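Local coordinates for putative peptidase (Chlamydophila abortus, PDB 3CE2), which is a putative zinc metallopeptidase of the M3B family, probably an oligopeptidase that degrades a variety of small bioactive peptides, at residues K169-A174 against K259-N264; A253-A258 against H484-G489; S265-A270 against F478-H483. All coordinates share one frame; numbering follows the deposited sequence.

Contact 1 (K169-A174 against K259-N264)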
loop_
_atom_site.group_PDB
_atom_site.type_symbol
_atom_site.label_atom_id
_atom_site.label_comp_id
_atom_site.label_asym_id
_atom_site.label_seq_id
_atom_site.Cartn_x
_atom_site.Cartn_y
_atom_site.Cartn_z
ATOM N N LYS A 169 0.707 -9.124 -29.157
ATOM C CA LYS A 169 -0.680 -8.769 -29.444
ATOM C C LYS A 169 -1.628 -9.800 -28.830
ATOM O O LYS A 169 -2.735 -9.474 -28.408
ATOM C CB LYS A 169 -0.918 -8.695 -30.955
ATOM C CG LYS A 169 -2.271 -8.120 -31.335
ATOM C CD LYS A 169 -2.578 -8.267 -32.830
ATOM C CE LYS A 169 -3.884 -7.513 -33.181
ATOM N NZ LYS A 169 -4.422 -7.847 -34.537
ATOM N N ILE A 170 -1.187 -11.047 -28.787
ATOM C CA ILE A 170 -2.013 -12.112 -28.270
ATOM C C ILE A 170 -2.084 -12.089 -26.744
ATOM O O ILE A 170 -3.167 -12.204 -26.165
ATOM C CB ILE A 170 -1.523 -13.485 -28.778
ATOM C CG1 ILE A 170 -1.854 -13.637 -30.266
ATOM C CG2 ILE A 170 -2.135 -14.635 -27.961
ATOM C CD1 ILE A 170 -0.998 -14.687 -30.968
ATOM N N LEU A 171 -0.939 -11.938 -26.093
ATOM C CA LEU A 171 -0.934 -11.876 -24.647
ATOM C C LEU A 171 -1.824 -10.752 -24.158
ATOM O O LEU A 171 -2.594 -10.928 -23.214
ATOM C CB LEU A 171 0.477 -11.702 -24.119
ATOM C CG LEU A 171 1.256 -12.999 -24.303
ATOM C CD1 LEU A 171 2.760 -12.738 -24.421
ATOM C CD2 LEU A 171 0.908 -13.990 -23.179
ATOM N N ALA A 172 -1.728 -9.599 -24.799
ATOM C CA ALA A 172 -2.520 -8.458 -24.362
ATOM C C ALA A 172 -3.999 -8.776 -24.540
ATOM O O ALA A 172 -4.861 -8.136 -23.950
ATOM C CB ALA A 172 -2.142 -7.205 -25.156
ATOM N N SER A 173 -4.272 -9.781 -25.359
ATOM C CA SER A 173 -5.614 -10.068 -25.817
ATOM C C SER A 173 -6.266 -11.002 -24.825
ATOM O O SER A 173 -7.462 -10.947 -24.593
ATOM C CB SER A 173 -5.533 -10.764 -27.166
ATOM O OG SER A 173 -6.641 -10.402 -27.946
ATOM N N ALA A 174 -5.454 -11.871 -24.247
ATOM C CA ALA A 174 -5.912 -12.846 -23.280
ATOM C C ALA A 174 -6.401 -12.182 -21.994
ATOM O O ALA A 174 -7.106 -12.804 -21.197
ATOM C CB ALA A 174 -4.791 -13.826 -22.970
ATOM N N LYS A 259 5.303 -18.133 -18.322
ATOM C CA LYS A 259 6.118 -19.013 -19.123
ATOM C C LYS A 259 6.192 -18.545 -20.579
ATOM O O LYS A 259 7.124 -18.880 -21.286
ATOM C CB LYS A 259 5.680 -20.476 -18.979
ATOM C CG LYS A 259 4.670 -20.955 -20.002
ATOM C CD LYS A 259 4.182 -22.358 -19.659
ATOM C CE LYS A 259 2.926 -22.707 -20.456
ATOM N NZ LYS A 259 2.175 -23.793 -19.783
ATOM N N ASN A 260 5.246 -17.729 -21.013
ATOM C CA ASN A 260 5.325 -17.180 -22.357
ATOM C C ASN A 260 6.084 -15.846 -22.460
ATOM O O ASN A 260 6.343 -15.344 -23.549
ATOM C CB ASN A 260 3.929 -17.065 -22.982
ATOM C CG ASN A 260 3.261 -18.422 -23.178
ATOM O OD1 ASN A 260 3.919 -19.470 -23.201
ATOM N ND2 ASN A 260 1.941 -18.407 -23.304
ATOM N N LYS A 261 6.442 -15.253 -21.339
ATOM C CA LYS A 261 7.257 -14.062 -21.427
ATOM C C LYS A 261 8.710 -14.351 -21.035
ATOM O O LYS A 261 9.505 -13.444 -20.824
ATOM C CB LYS A 261 6.650 -12.920 -20.627
ATOM C CG LYS A 261 5.418 -12.350 -21.268
ATOM C CD LYS A 261 5.066 -10.990 -20.675
ATOM C CE LYS A 261 3.566 -10.916 -20.465
ATOM N NZ LYS A 261 3.140 -9.917 -19.449
ATOM N N ARG A 262 9.035 -15.636 -20.953
ATOM C CA ARG A 262 10.405 -16.098 -20.776
ATOM C C ARG A 262 10.881 -15.968 -19.343
ATOM O O ARG A 262 12.080 -15.855 -19.092
ATOM C CB ARG A 262 11.379 -15.421 -21.765
ATOM C CG ARG A 262 11.170 -15.838 -23.244
ATOM C CD ARG A 262 12.424 -15.642 -24.146
ATOM N NE ARG A 262 12.600 -14.275 -24.664
ATOM C CZ ARG A 262 11.616 -13.407 -24.937
ATOM N NH1 ARG A 262 10.329 -13.740 -24.766
ATOM N NH2 ARG A 262 11.923 -12.191 -25.396
ATOM N N TYR A 263 9.946 -16.012 -18.400
ATOM C CA TYR A 263 10.325 -16.084 -16.990
ATOM C C TYR A 263 10.346 -17.532 -16.546
ATOM O O TYR A 263 9.621 -18.344 -17.095
ATOM C CB TYR A 263 9.360 -15.299 -16.099
ATOM C CG TYR A 263 9.301 -13.805 -16.355
ATOM C CD1 TYR A 263 10.330 -12.947 -15.936
ATOM C CD2 TYR A 263 8.203 -13.242 -16.972
ATOM C CE1 TYR A 263 10.256 -11.574 -16.166
ATOM C CE2 TYR A 263 8.120 -11.869 -17.187
ATOM C CZ TYR A 263 9.144 -11.049 -16.792
ATOM O OH TYR A 263 9.026 -9.700 -17.026
ATOM N N ASN A 264 11.154 -17.831 -15.535
ATOM C CA ASN A 264 11.323 -19.179 -15.012
ATOM C C ASN A 264 10.351 -19.576 -13.916
ATOM O O ASN A 264 10.443 -20.682 -13.374
ATOM C CB ASN A 264 12.741 -19.342 -14.461
ATOM C CG ASN A 264 13.783 -19.405 -15.556
ATOM O OD1 ASN A 264 13.620 -20.125 -16.548
ATOM N ND2 ASN A 264 14.862 -18.650 -15.386
#
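Leu171 meets Asn260 and Lys261 through carbon atoms, with no ring or amide face at the interface. The nearest ring, that of Tyr263, carries Lys261 O on one face, 4.0 Å above its plane and offset toward the rim, and it also stacks with His161. That histidine in turn hydrogen-bonds Lys261 O through ND1. The amide of Asn260 lies beyond the carbon that touches: CB, not the planar group, makes the nearest approach to Leu171, at 4.3 Å from CD2.

Leu171 carries the contact on its own side. With CG beside the backbone N and anti to the carbonyl carbon (chi1 -72°), its two methyls divide between the two partners. CD2 goes to Asn260, whereas Leu171 CD1 comes within 4.1 Å of Lys261 CG. The leucine and the lysine slide past each other in opposite directions, so that a methylene low on the lysine does the touching, and the lysine chain bends further out, at chi3. No hydrogen bond joins the segments. The apolar patch continues onto Phe256 and Tyr257, which also receive Leu171, so this leucine packs against the end of helix 240-260 and the residue after it.

Just past these turns the chain leaves the helix through Arg262, whose backbone is left-handed (phi 78°). Tyr263 N probably bonds Ala258 O, a six-to-one closure that encloses Arg262. Helix 165-174 packs, away from the annotated zinc sites, against a helix C terminus that resembles a Schellman motif in its probable 6→1 bond and left-handed residue.

Contact 2 (A253-A258 against H484-G489). With ZN (zinc ion), chain B.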
loop_
_atom_site.group_PDB
_atom_site.type_symbol
_atom_site.label_atom_id
_atom_site.label_comp_id
_atom_site.label_asym_id
_atom_site.label_seq_id
_atom_site.Cartn_x
_atom_site.Cartn_y
_atom_site.Cartn_z
ATOM N N ALA A 253 -3.525 -18.710 -14.771
ATOM C CA ALA A 253 -3.369 -17.503 -15.567
ATOM C C ALA A 253 -1.944 -16.954 -15.418
ATOM O O ALA A 253 -1.274 -16.674 -16.410
ATOM C CB ALA A 253 -4.391 -16.471 -15.174
ATOM N N HIS A 254 -1.470 -16.828 -14.183
ATOM C CA HIS A 254 -0.126 -16.329 -13.970
ATOM C C HIS A 254 0.892 -17.231 -14.629
ATOM O O HIS A 254 1.843 -16.745 -15.245
ATOM C CB HIS A 254 0.185 -16.169 -12.490
ATOM C CG HIS A 254 -0.703 -15.188 -11.812
ATOM N ND1 HIS A 254 -0.991 -15.250 -10.468
ATOM C CD2 HIS A 254 -1.408 -14.146 -12.304
ATOM C CE1 HIS A 254 -1.821 -14.271 -10.157
ATOM N NE2 HIS A 254 -2.095 -13.588 -11.255
ATOM N N VAL A 255 0.682 -18.538 -14.531
ATOM C CA VAL A 255 1.589 -19.497 -15.171
ATOM C C VAL A 255 1.610 -19.315 -16.680
ATOM O O VAL A 255 2.652 -19.398 -17.302
ATOM C CB VAL A 255 1.210 -20.922 -14.840
ATOM C CG1 VAL A 255 2.088 -21.905 -15.605
ATOM C CG2 VAL A 255 1.323 -21.138 -13.349
ATOM N N PHE A 256 0.453 -19.042 -17.257
ATOM C CA PHE A 256 0.372 -18.824 -18.686
ATOM C C PHE A 256 1.207 -17.620 -19.082
ATOM O O PHE A 256 2.035 -17.714 -19.980
ATOM C CB PHE A 256 -1.085 -18.644 -19.100
ATOM C CG PHE A 256 -1.278 -17.892 -20.391
ATOM C CD1 PHE A 256 -1.107 -18.524 -21.618
ATOM C CD2 PHE A 256 -1.678 -16.564 -20.378
ATOM C CE1 PHE A 256 -1.321 -17.849 -22.802
ATOM C CE2 PHE A 256 -1.896 -15.874 -21.562
ATOM C CZ PHE A 256 -1.706 -16.520 -22.774
ATOM N N TYR A 257 0.995 -16.495 -18.410
ATOM C CA TYR A 257 1.722 -15.272 -18.736
ATOM C C TYR A 257 3.226 -15.399 -18.453
ATOM O O TYR A 257 4.049 -14.932 -19.226
ATOM C CB TYR A 257 1.173 -14.101 -17.936
ATOM C CG TYR A 257 -0.096 -13.427 -18.459
ATOM C CD1 TYR A 257 -0.130 -12.828 -19.724
ATOM C CD2 TYR A 257 -1.242 -13.322 -17.652
ATOM C CE1 TYR A 257 -1.275 -12.167 -20.179
ATOM C CE2 TYR A 257 -2.396 -12.665 -18.102
ATOM C CZ TYR A 257 -2.407 -12.090 -19.365
ATOM O OH TYR A 257 -3.546 -11.432 -19.818
ATOM N N ALA A 258 3.580 -16.033 -17.342
ATOM C CA ALA A 258 4.974 -16.160 -16.950
ATOM C C ALA A 258 5.791 -16.959 -17.955
ATOM O O ALA A 258 6.868 -16.541 -18.374
ATOM C CB ALA A 258 5.077 -16.826 -15.587
ATOM N N HIS A 484 4.135 -22.510 -7.237
ATOM C CA HIS A 484 5.109 -23.556 -7.449
ATOM C C HIS A 484 4.392 -24.821 -7.900
ATOM O O HIS A 484 4.558 -25.262 -9.029
ATOM C CB HIS A 484 5.924 -23.810 -6.186
ATOM C CG HIS A 484 7.199 -24.548 -6.440
ATOM N ND1 HIS A 484 7.592 -25.640 -5.695
ATOM C CD2 HIS A 484 8.166 -24.359 -7.369
ATOM C CE1 HIS A 484 8.751 -26.084 -6.145
ATOM N NE2 HIS A 484 9.123 -25.324 -7.161
ATOM N N ALA A 485 3.585 -25.391 -7.018
ATOM C CA ALA A 485 2.774 -26.552 -7.352
ATOM C C ALA A 485 2.179 -26.453 -8.771
ATOM O O ALA A 485 2.362 -27.349 -9.607
ATOM C CB ALA A 485 1.680 -26.723 -6.326
ATOM N N ALA A 486 1.480 -25.368 -9.066
ATOM C CA ALA A 486 0.918 -25.245 -10.404
ATOM C C ALA A 486 2.016 -25.379 -11.480
ATOM O O ALA A 486 1.908 -26.188 -12.402
ATOM C CB ALA A 486 0.151 -23.936 -10.560
ATOM N N GLU A 487 3.077 -24.589 -11.359
ATOM C CA GLU A 487 4.171 -24.643 -12.328
ATOM C C GLU A 487 4.548 -26.088 -12.672
ATOM O O GLU A 487 4.754 -26.397 -13.843
ATOM C CB GLU A 487 5.397 -23.874 -11.819
ATOM C CG GLU A 487 5.348 -22.377 -12.041
ATOM C CD GLU A 487 6.086 -21.619 -10.950
ATOM O OE1 GLU A 487 6.974 -22.218 -10.310
ATOM O OE2 GLU A 487 5.770 -20.432 -10.716
ATOM N N HIS A 488 4.631 -26.959 -11.657
ATOM C CA HIS A 488 4.906 -28.392 -11.866
ATOM C C HIS A 488 3.679 -29.179 -12.293
ATOM O O HIS A 488 3.669 -30.396 -12.122
ATOM C CB HIS A 488 5.429 -29.075 -10.593
ATOM C CG HIS A 488 6.811 -28.662 -10.192
ATOM N ND1 HIS A 488 7.659 -27.973 -11.034
ATOM C CD2 HIS A 488 7.503 -28.869 -9.045
ATOM C CE1 HIS A 488 8.805 -27.755 -10.415
ATOM N NE2 HIS A 488 8.737 -28.288 -9.208
ATOM N N GLY A 489 2.639 -28.497 -12.787
ATOM C CA GLY A 489 1.388 -29.138 -13.245
ATOM C C GLY A 489 0.426 -29.734 -12.205
ATOM O O GLY A 489 -0.646 -30.219 -12.581
HETATM ZN ZN ZN B . 10.034 -27.641 -7.834
HETATM O O HOH W 1 10.074 -26.129 -9.436
#
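Apolar contact comes first, and Val255 makes it. Its CG2, anti to the carbonyl carbon and beside the backbone N, reaches Ala486 CB at 4.1 Å. Val255 CG2 also lies 4.4 Å from Glu487 CG, the aliphatic part of a residue whose acidic end is engaged with another partner. The backbones come close, Val255 CA and Glu487 CA being 6.4 Å apart, with alanine as the neighbouring partner. Ala486 also rests on Ile251 and Gln252, one turn earlier on helix 240-260, and Val255 packs on Cys266 as well, so the valine sits where three helices come together.

Polar interaction passes the pair by: no hydrogen bond links the two segments. Glu487 OE2 instead takes a hydrogen bond from Cys266 N, at 3.0 Å, at the start of helix 266-271. A carboxylate there is probably favoured by the partial positive charge at that helix start.

Metal coordination occupies the end of helix 451-487 and the residue just after it. His484 and His488, four residues apart, send their rings to one zinc ion. Their first torsions differ, CG being anti to the backbone N in His484 (chi1 -162°) but beside it in His488. His488 NE2 binds the zinc at 2.0 Å. A water lies 2.2 Å from the zinc. His484 NE2 is a long ligand, 2.6 Å from the zinc, and poorly directed, since CE1 of that ring is equally close to the metal. CD2 of His488 lies over one face of the His484 ring, toward its rim.

The chemistry thus separates a buried hydrocarbon seam from a metal bound firmly by His488 NE2 and water, and less certainly by His484. This zinc is distinct from the one bound by His402, His406 and Glu430 in an HExxH pattern, and is probably not the catalytic ion.

Contact 3 (S265-A270 against F478-H483); sequences SCLQAA and FEYDIH
Cys266 enters the contact from its first side-chain carbon: CB lies 3.7 Å from His483 CD2, approaching the imidazole obliquely. One bond further, SG stays on the same ring atom, again 3.7 Å from His483 CD2. With the sulfur beside the backbone N (chi1 -55°), Cys266 SG approaches the ring obliquely, 71° off its normal and 4.8 Å from the His483 centroid. The sulfur-bearing side chain packs also on Ala258 of helix 240-260.

The imidazole it meets is pinned at both nitrogens. His483 ND1 donates to Glu479 O, one turn back, at 2.6 Å and nearly straight (167°), with the acceptor in the ring plane. On the far nitrogen, NE2 is hydrogen-bonded to His254 ND1, an arrangement in which NE2 would act as acceptor if the ring is neutral. These two bonds fix the rotation of the ring and satisfy its buried polar atoms.

A second apolar pair extends the seam. Leu267 CD2 comes in at the edge of the Tyr480 ring, in its plane, 3.7 Å from CE1. Tyr480 lies beside the zinc-bound His484, about 5 Å between their side chains.

Ser265 begins the shorter helix as its N-cap, OG accepting a weak bond from Gln268 N at 3.3 Å. The contact is thus a serine-capped helix start, with its first two residues laid against a histidine and a tyrosine one turn apart on the long helix 451-487, within the helical M3 peptidase fold.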
loop_
_atom_site.group_PDB
_atom_site.type_symbol
_atom_site.label_atom_id
_atom_site.label_comp_id
_atom_site.label_asym_id
_atom_site.label_seq_id
_atom_site.Cartn_x
_atom_site.Cartn_y
_atom_site.Cartn_z
ATOM N N SER A 265 9.449 -18.668 -13.560
ATOM C CA SER A 265 8.459 -18.911 -12.516
ATOM C C SER A 265 7.645 -17.641 -12.403
ATOM O O SER A 265 8.057 -16.609 -12.926
ATOM C CB SER A 265 9.138 -19.190 -11.188
ATOM O OG SER A 265 9.781 -18.013 -10.754
ATOM N N CYS A 266 6.504 -17.704 -11.717
ATOM C CA CYS A 266 5.594 -16.559 -11.649
ATOM C C CYS A 266 6.141 -15.507 -10.720
ATOM O O CYS A 266 5.978 -14.307 -10.970
ATOM C CB CYS A 266 4.213 -16.994 -11.177
ATOM S SG CYS A 266 3.539 -18.309 -12.181
ATOM N N LEU A 267 6.787 -15.974 -9.649
ATOM C CA LEU A 267 7.491 -15.101 -8.727
ATOM C C LEU A 267 8.460 -14.182 -9.468
ATOM O O LEU A 267 8.436 -12.962 -9.263
ATOM C CB LEU A 267 8.239 -15.913 -7.675
ATOM C CG LEU A 267 8.997 -15.097 -6.618
ATOM C CD1 LEU A 267 8.073 -14.293 -5.680
ATOM C CD2 LEU A 267 9.865 -16.025 -5.818
ATOM N N GLN A 268 9.292 -14.749 -10.341
ATOM C CA GLN A 268 10.287 -13.936 -11.076
ATOM C C GLN A 268 9.578 -12.981 -11.983
ATOM O O GLN A 268 10.026 -11.857 -12.165
ATOM C CB GLN A 268 11.257 -14.781 -11.900
ATOM C CG GLN A 268 12.237 -15.601 -11.059
ATOM C CD GLN A 268 13.359 -16.255 -11.876
ATOM O OE1 GLN A 268 13.145 -16.714 -13.003
ATOM N NE2 GLN A 268 14.561 -16.305 -11.294
ATOM N N ALA A 269 8.463 -13.430 -12.547
ATOM C CA ALA A 269 7.651 -12.563 -13.398
ATOM C C ALA A 269 7.169 -11.341 -12.632
ATOM O O ALA A 269 7.199 -10.234 -13.144
ATOM C CB ALA A 269 6.463 -13.327 -14.004
ATOM N N ALA A 270 6.732 -11.553 -11.401
ATOM C CA ALA A 270 6.220 -10.469 -10.570
ATOM C C ALA A 270 7.307 -9.589 -9.954
ATOM O O ALA A 270 7.079 -8.420 -9.683
ATOM C CB ALA A 270 5.330 -11.044 -9.474
ATOM N N PHE A 478 2.086 -19.101 1.221
ATOM C CA PHE A 478 0.968 -19.788 0.611
ATOM C C PHE A 478 0.966 -19.510 -0.883
ATOM O O PHE A 478 0.953 -20.432 -1.709
ATOM C CB PHE A 478 -0.355 -19.359 1.220
ATOM C CG PHE A 478 -1.512 -20.075 0.625
ATOM C CD1 PHE A 478 -1.544 -21.457 0.619
ATOM C CD2 PHE A 478 -2.547 -19.376 0.009
ATOM C CE1 PHE A 478 -2.606 -22.130 0.043
ATOM C CE2 PHE A 478 -3.618 -20.052 -0.576
ATOM C CZ PHE A 478 -3.645 -21.428 -0.555
ATOM N N GLU A 479 1.015 -18.227 -1.228
ATOM C CA GLU A 479 0.967 -17.818 -2.617
ATOM C C GLU A 479 2.184 -18.378 -3.363
ATOM O O GLU A 479 2.144 -18.694 -4.560
ATOM C CB GLU A 479 0.877 -16.289 -2.695
ATOM C CG GLU A 479 0.903 -15.731 -4.085
ATOM C CD GLU A 479 0.640 -14.212 -4.143
ATOM O OE1 GLU A 479 0.879 -13.495 -3.135
ATOM O OE2 GLU A 479 0.194 -13.733 -5.224
ATOM N N TYR A 480 3.278 -18.526 -2.644
ATOM C CA TYR A 480 4.456 -19.068 -3.251
ATOM C C TYR A 480 4.286 -20.558 -3.535
ATOM O O TYR A 480 4.555 -21.012 -4.650
ATOM C CB TYR A 480 5.628 -18.841 -2.326
ATOM C CG TYR A 480 6.905 -19.406 -2.849
ATOM C CD1 TYR A 480 7.695 -18.683 -3.745
ATOM C CD2 TYR A 480 7.335 -20.668 -2.449
ATOM C CE1 TYR A 480 8.877 -19.201 -4.232
ATOM C CE2 TYR A 480 8.508 -21.198 -2.927
ATOM C CZ TYR A 480 9.279 -20.459 -3.809
ATOM O OH TYR A 480 10.448 -20.997 -4.272
ATOM N N ASP A 481 3.838 -21.321 -2.534
ATOM C CA ASP A 481 3.699 -22.784 -2.694
ATOM C C ASP A 481 2.696 -23.171 -3.761
ATOM O O ASP A 481 2.841 -24.213 -4.387
ATOM C CB ASP A 481 3.273 -23.470 -1.398
ATOM C CG ASP A 481 4.319 -23.371 -0.301
ATOM O OD1 ASP A 481 5.457 -22.957 -0.612
ATOM O OD2 ASP A 481 4.005 -23.700 0.879
ATOM N N ILE A 482 1.652 -22.372 -3.956
ATOM C CA ILE A 482 0.602 -22.799 -4.886
ATOM C C ILE A 482 0.973 -22.503 -6.317
ATOM O O ILE A 482 0.575 -23.223 -7.222
ATOM C CB ILE A 482 -0.793 -22.221 -4.571
ATOM C CG1 ILE A 482 -0.857 -20.718 -4.891
ATOM C CG2 ILE A 482 -1.183 -22.503 -3.150
ATOM C CD1 ILE A 482 -2.213 -20.115 -4.595
ATOM N N HIS A 483 1.732 -21.435 -6.523
ATOM C CA HIS A 483 2.238 -21.142 -7.852
ATOM C C HIS A 483 3.278 -22.186 -8.200
ATOM O O HIS A 483 3.300 -22.696 -9.314
ATOM C CB HIS A 483 2.873 -19.777 -7.885
ATOM C CG HIS A 483 1.898 -18.671 -8.054
ATOM N ND1 HIS A 483 1.348 -18.000 -6.985
ATOM C CD2 HIS A 483 1.369 -18.113 -9.173
ATOM C CE1 HIS A 483 0.523 -17.069 -7.441
ATOM N NE2 HIS A 483 0.517 -17.118 -8.765
#

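In the fold
From the N terminus, the chain first supplies 169-174, which waits through 84 mostly helical residues until 259-264 closes contact 1. Before that closure it has already passed 253-258, which finds its partner only at 484-489; contacts 1 and 2 therefore cross, sharing helix 240-260. Contact 3 opens at 265-270, immediately after contact 1 has closed, and ends at 478-483, so it follows contact 1 in series and is nested inside the long loop shut by contact 2. Contact 1 ties helix 165-174 to the end of helix 240-260, while contacts 2 and 3, centred about 8 Å apart, tie helices 240-260 and 266-271 to the C-terminal part of helix 451-487.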